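Local coordinates for protein endo-b-1,4-glucanase (Nasutitermes takasagoensis, PDB 1KS8) that probably cuts internal beta-1,4-glucosidic linkages in cellulose, lichenin and cereal beta-D-glucans, as a calcium-binding glycosyl hydrolase of family 9, at residues G250-S255 / T303-A308; G389-G394 / A419-A424; N287-K290 / L296-D299; G62-Y67 / N204-A209. All blocks are in the same frame, centred on the assembly; numbering follows the deposited sequence.

Contact 1 of 4, residues G250-S255 / T303-A308; sequences GLNWDS and TLRHAA
Asn252 and His306 mark the closest approach of the two backbones, 7.5 Å between their CA atoms, where the loop residues 250-255 run past the first turns of helix 303-319. At that spacing the backbones do not touch, and side chains and one water bridge them. Water 1 gives a proton to Leu251 O at 2.7 Å and also hydrogen-bonds His306 ND1 at 2.8 Å, lying in the plane of the imidazole at its edge. Arg305, bent at both chi2 and chi3, folds back so that its NE sits 3.3 Å above the centre of the His306 ring. NE and NH2 meanwhile bind the carbonyls of Gly302 and Trp301, just before the helix, which helps to hold the guanidinium in place. Over one of its faces comes the amide of Asn252, standing nearly upright with the two planes 78° apart, and Asn252 CG also lies 4.0 Å from His306 CE1. Beyond it, the indole of Trp253 offers its edge: CD1 is 3.9 Å from Arg305 NH1, near the ring plane. Shortening Asn252 to an alanine would probably uncover that face of the guanidinium and open a gap beside the imidazole. Here an interhelical loop of the (alpha/alpha)6 fold of family 9, carrying Asp254, a calcium ligand seen in this enzyme, packs on the start of helix 303-319.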
loop_
_atom_site.group_PDB
_atom_site.type_symbol
_atom_site.label_atom_id
_atom_site.label_comp_id
_atom_site.label_asym_id
_atom_site.label_seq_id
_atom_site.Cartn_x
_atom_site.Cartn_y
_atom_site.Cartn_z
ATOM N N GLY A 250 0.197 -6.124 -14.252
ATOM C CA GLY A 250 -0.507 -5.675 -13.069
ATOM C C GLY A 250 0.368 -5.058 -11.998
ATOM O O GLY A 250 1.598 -5.122 -12.047
ATOM N N LEU A 251 -0.293 -4.439 -11.027
ATOM C CA LEU A 251 0.371 -3.805 -9.899
ATOM C C LEU A 251 -0.405 -4.227 -8.660
ATOM O O LEU A 251 -1.581 -3.899 -8.520
ATOM C CB LEU A 251 0.334 -2.282 -10.036
ATOM C CG LEU A 251 0.845 -1.492 -8.826
ATOM C CD1 LEU A 251 2.318 -1.792 -8.600
ATOM C CD2 LEU A 251 0.632 -0.004 -9.062
ATOM N N ASN A 252 0.253 -4.970 -7.777
ATOM C CA ASN A 252 -0.371 -5.444 -6.548
ATOM C C ASN A 252 0.736 -5.689 -5.532
ATOM O O ASN A 252 1.914 -5.688 -5.885
ATOM C CB ASN A 252 -1.129 -6.750 -6.809
ATOM C CG ASN A 252 -2.102 -7.097 -5.693
ATOM O OD1 ASN A 252 -2.610 -8.217 -5.621
ATOM N ND2 ASN A 252 -2.374 -6.133 -4.825
ATOM N N TRP A 253 0.363 -5.904 -4.275
ATOM C CA TRP A 253 1.353 -6.142 -3.235
ATOM C C TRP A 253 2.215 -7.375 -3.502
ATOM O O TRP A 253 3.376 -7.410 -3.105
ATOM C CB TRP A 253 0.679 -6.291 -1.863
ATOM C CG TRP A 253 -0.265 -7.451 -1.771
ATOM C CD1 TRP A 253 -1.599 -7.447 -2.061
ATOM C CD2 TRP A 253 0.065 -8.802 -1.420
ATOM N NE1 TRP A 253 -2.120 -8.711 -1.915
ATOM C CE2 TRP A 253 -1.121 -9.561 -1.523
ATOM C CE3 TRP A 253 1.248 -9.443 -1.031
ATOM C CZ2 TRP A 253 -1.161 -10.935 -1.252
ATOM C CZ3 TRP A 253 1.210 -10.813 -0.760
ATOM C CH2 TRP A 253 0.011 -11.539 -0.873
ATOM N N ASP A 254 1.657 -8.377 -4.178
ATOM C CA ASP A 254 2.399 -9.611 -4.451
ATOM C C ASP A 254 2.979 -9.759 -5.855
ATOM O O ASP A 254 3.819 -10.628 -6.092
ATOM C CB ASP A 254 1.526 -10.834 -4.146
ATOM C CG ASP A 254 0.274 -10.890 -4.999
ATOM O OD1 ASP A 254 -0.418 -11.929 -4.962
ATOM O OD2 ASP A 254 -0.024 -9.900 -5.699
ATOM N N SER A 255 2.526 -8.932 -6.786
ATOM C CA SER A 255 3.021 -8.992 -8.156
ATOM C C SER A 255 2.906 -7.609 -8.766
ATOM O O SER A 255 1.809 -7.061 -8.873
ATOM C CB SER A 255 2.208 -9.992 -8.978
ATOM O OG SER A 255 2.736 -10.118 -10.289
ATOM N N THR A 303 -11.586 -5.692 -4.955
ATOM C CA THR A 303 -11.976 -5.324 -6.309
ATOM C C THR A 303 -11.667 -3.870 -6.670
ATOM O O THR A 303 -11.056 -3.602 -7.705
ATOM C CB THR A 303 -13.474 -5.606 -6.524
ATOM O OG1 THR A 303 -13.733 -6.986 -6.236
ATOM C CG2 THR A 303 -13.880 -5.322 -7.958
ATOM N N LEU A 304 -12.080 -2.927 -5.831
ATOM C CA LEU A 304 -11.811 -1.526 -6.130
ATOM C C LEU A 304 -10.311 -1.242 -6.107
ATOM O O LEU A 304 -9.815 -0.448 -6.904
ATOM C CB LEU A 304 -12.559 -0.617 -5.150
ATOM C CG LEU A 304 -14.077 -0.627 -5.371
ATOM C CD1 LEU A 304 -14.775 0.039 -4.207
ATOM C CD2 LEU A 304 -14.419 0.082 -6.676
ATOM N N ARG A 305 -9.596 -1.893 -5.197
ATOM C CA ARG A 305 -8.150 -1.735 -5.095
ATOM C C ARG A 305 -7.495 -2.122 -6.423
ATOM O O ARG A 305 -6.571 -1.455 -6.886
ATOM C CB ARG A 305 -7.615 -2.611 -3.950
ATOM C CG ARG A 305 -6.113 -2.923 -3.973
ATOM C CD ARG A 305 -5.788 -4.110 -4.883
ATOM N NE ARG A 305 -6.526 -5.324 -4.525
ATOM C CZ ARG A 305 -6.183 -6.166 -3.553
ATOM N NH1 ARG A 305 -5.102 -5.943 -2.815
ATOM N NH2 ARG A 305 -6.925 -7.244 -3.323
ATOM N N HIS A 306 -7.969 -3.201 -7.041
ATOM C CA HIS A 306 -7.398 -3.618 -8.315
ATOM C C HIS A 306 -7.672 -2.586 -9.403
ATOM O O HIS A 306 -6.797 -2.298 -10.219
ATOM C CB HIS A 306 -7.948 -4.985 -8.743
ATOM C CG HIS A 306 -7.375 -6.137 -7.974
ATOM N ND1 HIS A 306 -6.025 -6.419 -7.951
ATOM C CD2 HIS A 306 -7.970 -7.085 -7.212
ATOM C CE1 HIS A 306 -5.815 -7.490 -7.206
ATOM N NE2 HIS A 306 -6.979 -7.914 -6.746
ATOM N N ALA A 307 -8.880 -2.027 -9.418
ATOM C CA ALA A 307 -9.231 -1.023 -10.422
ATOM C C ALA A 307 -8.427 0.258 -10.212
ATOM O O ALA A 307 -7.977 0.885 -11.176
ATOM C CB ALA A 307 -10.723 -0.722 -10.365
ATOM N N ALA A 308 -8.235 0.649 -8.954
ATOM C CA ALA A 308 -7.468 1.854 -8.661
ATOM C C ALA A 308 -5.982 1.638 -8.963
ATOM O O ALA A 308 -5.298 2.556 -9.409
ATOM C CB ALA A 308 -7.665 2.265 -7.208
HETATM O O HOH W 1 -4.007 -4.961 -9.182
#

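Contact 2 of 4, residues G389-G394 / A419-A424; sequences GALVGG and AGFQSA
The phenyl ring of Phe421 receives Leu391 over one face, where CD1 projects above it, while the carbonyl of Gly389 comes in obliquely, with O 4.2 Å from Phe421 CE2. Both methyls of the leucine lie on the same side of the ring, CD1 farther out over its centre and CD2 closer, over the CG rim and beside CB: Leu391 CD2 is 4.0 Å from Phe421 CG and equally 4.0 Å from Phe421 CB. Both residues extend from their backbones with CG anti to N (chi1 180° for Leu391, 175° for Phe421), which sends both side chains into the gap between CA atoms 8.1 Å apart, where they meet at a slant. Ala308, Ile335, Leu339 and Val347 also pack on Phe421, so helix 415-430 is joined here both to the loop 389-394 and to neighbouring helices of the (alpha/alpha)6 barrel. The loop itself is held by a polar clamp next door: Asn418, one residue before the helical segment, binds Gly389 O with ND2 and Leu391 N with OD1. Chemically, then, the contact divides its labour. No hydrogen bond crosses between the two segments, and cohesion rests on dispersion and the burial of hydrocarbon, whereas Gly389 O and Leu391 N are satisfied by the Asn418 amide, which probably helps to place Leu391 against the ring.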
loop_
_atom_site.group_PDB
_atom_site.type_symbol
_atom_site.label_atom_id
_atom_site.label_comp_id
_atom_site.label_asym_id
_atom_site.label_seq_id
_atom_site.Cartn_x
_atom_site.Cartn_y
_atom_site.Cartn_z
ATOM N N GLY A 389 -11.941 8.243 4.315
ATOM C CA GLY A 389 -10.940 7.909 3.316
ATOM C C GLY A 389 -10.702 6.462 2.935
ATOM O O GLY A 389 -10.064 6.200 1.915
ATOM N N ALA A 390 -11.205 5.521 3.726
ATOM C CA ALA A 390 -10.984 4.106 3.438
ATOM C C ALA A 390 -11.732 3.570 2.224
ATOM O O ALA A 390 -12.956 3.691 2.133
ATOM C CB ALA A 390 -11.340 3.268 4.669
ATOM N N LEU A 391 -10.986 2.966 1.301
ATOM C CA LEU A 391 -11.568 2.363 0.103
ATOM C C LEU A 391 -11.903 0.909 0.448
ATOM O O LEU A 391 -11.013 0.135 0.815
ATOM C CB LEU A 391 -10.559 2.402 -1.052
ATOM C CG LEU A 391 -11.014 1.801 -2.387
ATOM C CD1 LEU A 391 -12.124 2.656 -2.986
ATOM C CD2 LEU A 391 -9.834 1.729 -3.345
ATOM N N VAL A 392 -13.176 0.534 0.351
ATOM C CA VAL A 392 -13.569 -0.836 0.673
ATOM C C VAL A 392 -13.356 -1.789 -0.502
ATOM O O VAL A 392 -13.002 -1.365 -1.602
ATOM C CB VAL A 392 -15.061 -0.922 1.116
ATOM C CG1 VAL A 392 -15.290 -0.066 2.353
ATOM C CG2 VAL A 392 -15.981 -0.497 -0.015
ATOM N N GLY A 393 -13.564 -3.081 -0.253
ATOM C CA GLY A 393 -13.414 -4.071 -1.304
ATOM C C GLY A 393 -14.275 -3.676 -2.488
ATOM O O GLY A 393 -13.816 -3.671 -3.632
ATOM N N GLY A 394 -15.537 -3.356 -2.222
ATOM C CA GLY A 394 -16.408 -2.925 -3.296
ATOM C C GLY A 394 -17.543 -3.845 -3.681
ATOM O O GLY A 394 -17.845 -4.811 -2.981
ATOM N N ALA A 419 -3.264 2.546 -1.295
ATOM C CA ALA A 419 -2.012 3.032 -1.881
ATOM C C ALA A 419 -2.114 3.509 -3.325
ATOM O O ALA A 419 -1.860 4.681 -3.608
ATOM C CB ALA A 419 -0.924 1.966 -1.753
ATOM N N GLY A 420 -2.461 2.609 -4.238
ATOM C CA GLY A 420 -2.591 2.998 -5.633
ATOM C C GLY A 420 -3.636 4.089 -5.777
ATOM O O GLY A 420 -3.457 5.051 -6.522
ATOM N N PHE A 421 -4.732 3.920 -5.043
ATOM C CA PHE A 421 -5.849 4.859 -5.012
ATOM C C PHE A 421 -5.370 6.266 -4.649
ATOM O O PHE A 421 -5.644 7.231 -5.366
ATOM C CB PHE A 421 -6.869 4.354 -3.984
ATOM C CG PHE A 421 -8.030 5.278 -3.742
ATOM C CD1 PHE A 421 -8.959 5.539 -4.743
ATOM C CD2 PHE A 421 -8.226 5.839 -2.483
ATOM C CE1 PHE A 421 -10.073 6.344 -4.489
ATOM C CE2 PHE A 421 -9.332 6.641 -2.219
ATOM C CZ PHE A 421 -10.257 6.893 -3.223
ATOM N N GLN A 422 -4.639 6.382 -3.543
ATOM C CA GLN A 422 -4.152 7.686 -3.113
ATOM C C GLN A 422 -3.189 8.308 -4.117
ATOM O O GLN A 422 -3.263 9.507 -4.398
ATOM C CB GLN A 422 -3.480 7.587 -1.741
ATOM C CG GLN A 422 -3.130 8.956 -1.166
ATOM C CD GLN A 422 -2.671 8.891 0.272
ATOM O OE1 GLN A 422 -3.385 8.396 1.145
ATOM N NE2 GLN A 422 -1.472 9.399 0.532
ATOM N N SER A 423 -2.287 7.501 -4.666
ATOM C CA SER A 423 -1.342 8.022 -5.639
ATOM C C SER A 423 -2.058 8.470 -6.910
ATOM O O SER A 423 -1.652 9.446 -7.542
ATOM C CB SER A 423 -0.272 6.973 -5.945
ATOM O OG SER A 423 0.535 6.772 -4.792
ATOM N N ALA A 424 -3.128 7.769 -7.277
ATOM C CA ALA A 424 -3.906 8.129 -8.459
ATOM C C ALA A 424 -4.610 9.460 -8.216
ATOM O O ALA A 424 -4.727 10.288 -9.122
ATOM C CB ALA A 424 -4.931 7.037 -8.776
#

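Contact 3 of 4, residues N287-K290 / L296-D299; sequences NQQK and LYID
Lys290 and Leu296 form an isolated beta bridge, their CA atoms 4.4 Å apart, within the connection between helices 271-286 and 303-319 of the (alpha/alpha)6 barrel, at the neck of the short turn between Lys290 and Leu296. Their side chains leave this neck side by side and pointing the same way, so the aliphatic part of the lysine runs alongside the leucine and Lys290 CE comes to 3.9 Å from Leu296 CD2. The same methyl is met from a different direction by Gln288, whose chain crosses the leucine at about a right angle and brings CG to 3.8 Å from Leu296 CD2. Farther out, Gln288 also crosses Ile298 almost squarely, its CD 4.1 Å from Ile298 CG1. A second parallel pair is made by Gln289 and Tyr297: both extend in one direction, with the planes of the amide and the phenol turned 29° apart. Leu296 continues inward to Phe330 and Ala310, tying the neck to the two helices behind it. Where the hydrocarbon of Lys290 ends, the chain bends (chi4 63°) and curls NZ back onto Gln288 O, 2.8 Å away, on a lone pair in the carbonyl plane. NZ also binds the carbonyls of Leu284 and Ile285, so the ammonium probably benefits from the partial negative charge at the end of helix 271-286. The backbones are stitched by one bond across the neck, Tyr297 N to Gln289 O, 2.8 Å long and nearly straight at 168°, with the donor tilted from the carbonyl plane.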
loop_
_atom_site.group_PDB
_atom_site.type_symbol
_atom_site.label_atom_id
_atom_site.label_comp_id
_atom_site.label_asym_id
_atom_site.label_seq_id
_atom_site.Cartn_x
_atom_site.Cartn_y
_atom_site.Cartn_z
ATOM N N ASN A 287 -10.407 -5.071 -23.308
ATOM C CA ASN A 287 -10.903 -6.420 -23.059
ATOM C C ASN A 287 -11.143 -6.949 -21.647
ATOM O O ASN A 287 -12.003 -7.810 -21.461
ATOM C CB ASN A 287 -10.002 -7.405 -23.805
ATOM C CG ASN A 287 -9.903 -7.090 -25.290
ATOM O OD1 ASN A 287 -8.836 -6.741 -25.796
ATOM N ND2 ASN A 287 -11.023 -7.203 -25.989
ATOM N N GLN A 288 -10.391 -6.477 -20.657
ATOM C CA GLN A 288 -10.582 -6.964 -19.287
ATOM C C GLN A 288 -12.051 -6.904 -18.877
ATOM O O GLN A 288 -12.753 -5.938 -19.188
ATOM C CB GLN A 288 -9.744 -6.141 -18.303
ATOM C CG GLN A 288 -10.035 -6.448 -16.830
ATOM C CD GLN A 288 -9.592 -7.842 -16.409
ATOM O OE1 GLN A 288 -10.260 -8.503 -15.610
ATOM N NE2 GLN A 288 -8.457 -8.289 -16.932
ATOM N N GLN A 289 -12.511 -7.937 -18.178
ATOM C CA GLN A 289 -13.893 -7.986 -17.726
ATOM C C GLN A 289 -14.229 -6.743 -16.917
ATOM O O GLN A 289 -13.429 -6.285 -16.099
ATOM C CB GLN A 289 -14.142 -9.228 -16.866
ATOM C CG GLN A 289 -15.549 -9.275 -16.279
ATOM C CD GLN A 289 -15.830 -10.544 -15.502
ATOM O OE1 GLN A 289 -16.783 -10.607 -14.721
ATOM N NE2 GLN A 289 -15.012 -11.567 -15.720
ATOM N N LYS A 290 -15.418 -6.204 -17.154
ATOM C CA LYS A 290 -15.878 -5.017 -16.450
ATOM C C LYS A 290 -17.302 -5.247 -15.974
ATOM O O LYS A 290 -18.011 -6.095 -16.514
ATOM C CB LYS A 290 -15.846 -3.806 -17.384
ATOM C CG LYS A 290 -14.467 -3.495 -17.938
ATOM C CD LYS A 290 -14.517 -2.411 -18.997
ATOM C CE LYS A 290 -13.127 -2.131 -19.552
ATOM N NZ LYS A 290 -12.546 -3.326 -20.234
ATOM N N LEU A 296 -13.564 -1.954 -13.755
ATOM C CA LEU A 296 -12.701 -3.074 -14.120
ATOM C C LEU A 296 -12.898 -4.134 -13.043
ATOM O O LEU A 296 -12.786 -3.832 -11.856
ATOM C CB LEU A 296 -11.230 -2.645 -14.123
ATOM C CG LEU A 296 -10.722 -1.809 -15.298
ATOM C CD1 LEU A 296 -9.341 -1.262 -14.974
ATOM C CD2 LEU A 296 -10.675 -2.670 -16.553
ATOM N N TYR A 297 -13.204 -5.365 -13.437
ATOM C CA TYR A 297 -13.390 -6.429 -12.454
ATOM C C TYR A 297 -12.269 -7.436 -12.650
ATOM O O TYR A 297 -12.369 -8.359 -13.462
ATOM C CB TYR A 297 -14.757 -7.099 -12.617
ATOM C CG TYR A 297 -15.108 -7.995 -11.451
ATOM C CD1 TYR A 297 -14.787 -9.353 -11.461
ATOM C CD2 TYR A 297 -15.701 -7.468 -10.300
ATOM C CE1 TYR A 297 -15.046 -10.162 -10.353
ATOM C CE2 TYR A 297 -15.961 -8.266 -9.191
ATOM C CZ TYR A 297 -15.631 -9.609 -9.223
ATOM O OH TYR A 297 -15.875 -10.389 -8.114
ATOM N N ILE A 298 -11.200 -7.240 -11.889
ATOM C CA ILE A 298 -10.010 -8.071 -11.974
ATOM C C ILE A 298 -10.028 -9.297 -11.062
ATOM O O ILE A 298 -9.507 -10.352 -11.424
ATOM C CB ILE A 298 -8.767 -7.191 -11.701
ATOM C CG1 ILE A 298 -8.646 -6.149 -12.820
ATOM C CG2 ILE A 298 -7.513 -8.041 -11.611
ATOM C CD1 ILE A 298 -7.701 -5.012 -12.521
ATOM N N ASP A 299 -10.630 -9.159 -9.887
ATOM C CA ASP A 299 -10.725 -10.263 -8.938
ATOM C C ASP A 299 -11.739 -9.897 -7.867
ATOM O O ASP A 299 -12.046 -8.719 -7.677
ATOM C CB ASP A 299 -9.363 -10.538 -8.291
ATOM C CG ASP A 299 -9.363 -11.802 -7.448
ATOM O OD1 ASP A 299 -9.720 -12.873 -7.983
ATOM O OD2 ASP A 299 -9.005 -11.727 -6.254
#

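Contact 4 of 4, residues G62-Y67 / N204-A209; sequences GFPMAY and NFYASA
Tyr206 lays the flat of its ring against Pro64 in the first turn of helix 62-78, and the contact can be read outward along the tyrosine. CB begins at the margin, 4.2 Å from Pro64 CD. At CG the approach tightens to 3.8 Å from the same Pro64 CD, and along the ring the proline's CG takes over, 3.7 Å from Tyr206 CE1 and likewise 3.7 Å from Tyr206 CZ. These near-equal distances reflect a centred CH-pi contact: Pro64 CG stands 3.5 Å from the centroid of the Tyr206 ring, only 3° off its normal. At the tip, OH passes beyond the proline and hydrogen-bonds the carboxylate of Asp54. Behind CB, Tyr206 O lies at the edge of the Phe63 ring, 4.3 Å from Phe63 CD2, and accepts a bond from Tyr195. With a leucine in place of Tyr206, the flat surface under Pro64 would be lost and Asp54 would probably be left without its hydroxyl partner. Phe63 comes within about 4 Å of Glu214 and 5 Å of Asp254 (nearest side-chain atoms), calcium ligands seen in this enzyme, so the contact probably borders that site, which holds no calcium here.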
loop_
_atom_site.group_PDB
_atom_site.type_symbol
_atom_site.label_atom_id
_atom_site.label_comp_id
_atom_site.label_asym_id
_atom_site.label_seq_id
_atom_site.Cartn_x
_atom_site.Cartn_y
_atom_site.Cartn_z
ATOM N N GLY A 62 4.602 -6.970 7.288
ATOM C CA GLY A 62 5.633 -6.244 6.566
ATOM C C GLY A 62 5.616 -6.180 5.051
ATOM O O GLY A 62 6.033 -5.177 4.477
ATOM N N PHE A 63 5.147 -7.231 4.393
ATOM C CA PHE A 63 5.142 -7.241 2.939
ATOM C C PHE A 63 4.157 -6.195 2.403
ATOM O O PHE A 63 4.552 -5.284 1.674
ATOM C CB PHE A 63 4.821 -8.656 2.437
ATOM C CG PHE A 63 5.143 -8.887 0.984
ATOM C CD1 PHE A 63 6.143 -8.160 0.342
ATOM C CD2 PHE A 63 4.466 -9.866 0.265
ATOM C CE1 PHE A 63 6.462 -8.405 -0.996
ATOM C CE2 PHE A 63 4.779 -10.121 -1.071
ATOM C CZ PHE A 63 5.779 -9.389 -1.700
ATOM N N PRO A 64 2.864 -6.298 2.758
ATOM C CA PRO A 64 1.967 -5.270 2.228
ATOM C C PRO A 64 2.278 -3.877 2.782
ATOM O O PRO A 64 1.979 -2.882 2.135
ATOM C CB PRO A 64 0.576 -5.774 2.629
ATOM C CG PRO A 64 0.842 -6.606 3.848
ATOM C CD PRO A 64 2.103 -7.343 3.465
ATOM N N MET A 65 2.883 -3.795 3.967
ATOM C CA MET A 65 3.200 -2.479 4.522
ATOM C C MET A 65 4.289 -1.811 3.688
ATOM O O MET A 65 4.229 -0.612 3.427
ATOM C CB MET A 65 3.671 -2.573 5.976
ATOM C CG MET A 65 3.485 -1.253 6.727
ATOM S SD MET A 65 4.407 -1.100 8.269
ATOM C CE MET A 65 3.844 -2.564 9.158
ATOM N N ALA A 66 5.284 -2.590 3.274
ATOM C CA ALA A 66 6.373 -2.058 2.462
ATOM C C ALA A 66 5.838 -1.644 1.095
ATOM O O ALA A 66 6.180 -0.577 0.583
ATOM C CB ALA A 66 7.475 -3.105 2.311
ATOM N N TYR A 67 4.999 -2.495 0.509
ATOM C CA TYR A 67 4.395 -2.205 -0.786
ATOM C C TYR A 67 3.637 -0.880 -0.701
ATOM O O TYR A 67 3.744 -0.023 -1.580
ATOM C CB TYR A 67 3.422 -3.321 -1.175
ATOM C CG TYR A 67 2.434 -2.911 -2.245
ATOM C CD1 TYR A 67 2.797 -2.897 -3.595
ATOM C CD2 TYR A 67 1.157 -2.475 -1.903
ATOM C CE1 TYR A 67 1.907 -2.451 -4.574
ATOM C CE2 TYR A 67 0.265 -2.028 -2.870
ATOM C CZ TYR A 67 0.645 -2.016 -4.199
ATOM O OH TYR A 67 -0.235 -1.550 -5.149
ATOM N N ASN A 204 -0.615 -17.792 5.184
ATOM C CA ASN A 204 -2.059 -17.831 5.004
ATOM C C ASN A 204 -2.734 -16.468 5.019
ATOM O O ASN A 204 -3.962 -16.378 5.077
ATOM C CB ASN A 204 -2.679 -18.736 6.064
ATOM C CG ASN A 204 -2.165 -20.154 5.969
ATOM O OD1 ASN A 204 -2.374 -20.830 4.960
ATOM N ND2 ASN A 204 -1.476 -20.609 7.009
ATOM N N PHE A 205 -1.933 -15.409 4.950
ATOM C CA PHE A 205 -2.463 -14.050 4.959
ATOM C C PHE A 205 -1.898 -13.225 3.805
ATOM O O PHE A 205 -2.643 -12.556 3.087
ATOM C CB PHE A 205 -2.148 -13.387 6.304
ATOM C CG PHE A 205 -2.753 -14.104 7.478
ATOM C CD1 PHE A 205 -4.127 -14.056 7.710
ATOM C CD2 PHE A 205 -1.956 -14.867 8.326
ATOM C CE1 PHE A 205 -4.696 -14.761 8.768
ATOM C CE2 PHE A 205 -2.515 -15.576 9.388
ATOM C CZ PHE A 205 -3.889 -15.524 9.609
ATOM N N TYR A 206 -0.579 -13.279 3.635
ATOM C CA TYR A 206 0.107 -12.561 2.564
ATOM C C TYR A 206 1.217 -13.448 2.016
ATOM O O TYR A 206 2.400 -13.130 2.104
ATOM C CB TYR A 206 0.677 -11.240 3.095
ATOM C CG TYR A 206 -0.393 -10.190 3.295
ATOM C CD1 TYR A 206 -0.916 -9.492 2.209
ATOM C CD2 TYR A 206 -0.917 -9.932 4.559
ATOM C CE1 TYR A 206 -1.939 -8.559 2.375
ATOM C CE2 TYR A 206 -1.939 -9.006 4.737
ATOM C CZ TYR A 206 -2.445 -8.320 3.641
ATOM O OH TYR A 206 -3.447 -7.393 3.818
ATOM N N ALA A 207 0.814 -14.574 1.442
ATOM C CA ALA A 207 1.755 -15.541 0.897
ATOM C C ALA A 207 2.608 -15.027 -0.251
ATOM O O ALA A 207 2.154 -14.245 -1.087
ATOM C CB ALA A 207 1.003 -16.793 0.455
ATOM N N SER A 208 3.855 -15.485 -0.278
ATOM C CA SER A 208 4.791 -15.127 -1.335
ATOM C C SER A 208 4.303 -15.754 -2.636
ATOM O O SER A 208 3.757 -16.855 -2.633
ATOM C CB SER A 208 6.186 -15.685 -1.038
ATOM O OG SER A 208 6.767 -15.107 0.116
ATOM N N ALA A 209 4.496 -15.044 -3.741
ATOM C CA ALA A 209 4.122 -15.548 -5.055
ATOM C C ALA A 209 5.448 -15.953 -5.696
ATOM O O ALA A 209 5.934 -17.065 -5.492
ATOM C CB ALA A 209 3.446 -14.452 -5.870
#

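In the fold
Along the chain contact 4 closes first, contact 1 opens next with contact 3 nested inside the loop it closes, and contact 2 follows. Contact 1 lies in the middle, about 10, 12 and 13 Å, centre to centre, from contacts 2, 3 and 4, and it touches all three. Contacts 3 and 4 are the most distant, about 23 Å between centres. Leu304 N probably bonds Gly393 O, joining contacts 1 and 2; Thr303 packs on Tyr297 toward contact 3, and Trp253 on Phe63 and Tyr67 toward contact 4. Helices 62-78, 303-319 and 415-430 are thereby packed against interhelical loops of the (alpha/alpha)6 fold, from the surface at contact 3 to the neighbourhood of the calcium ligands.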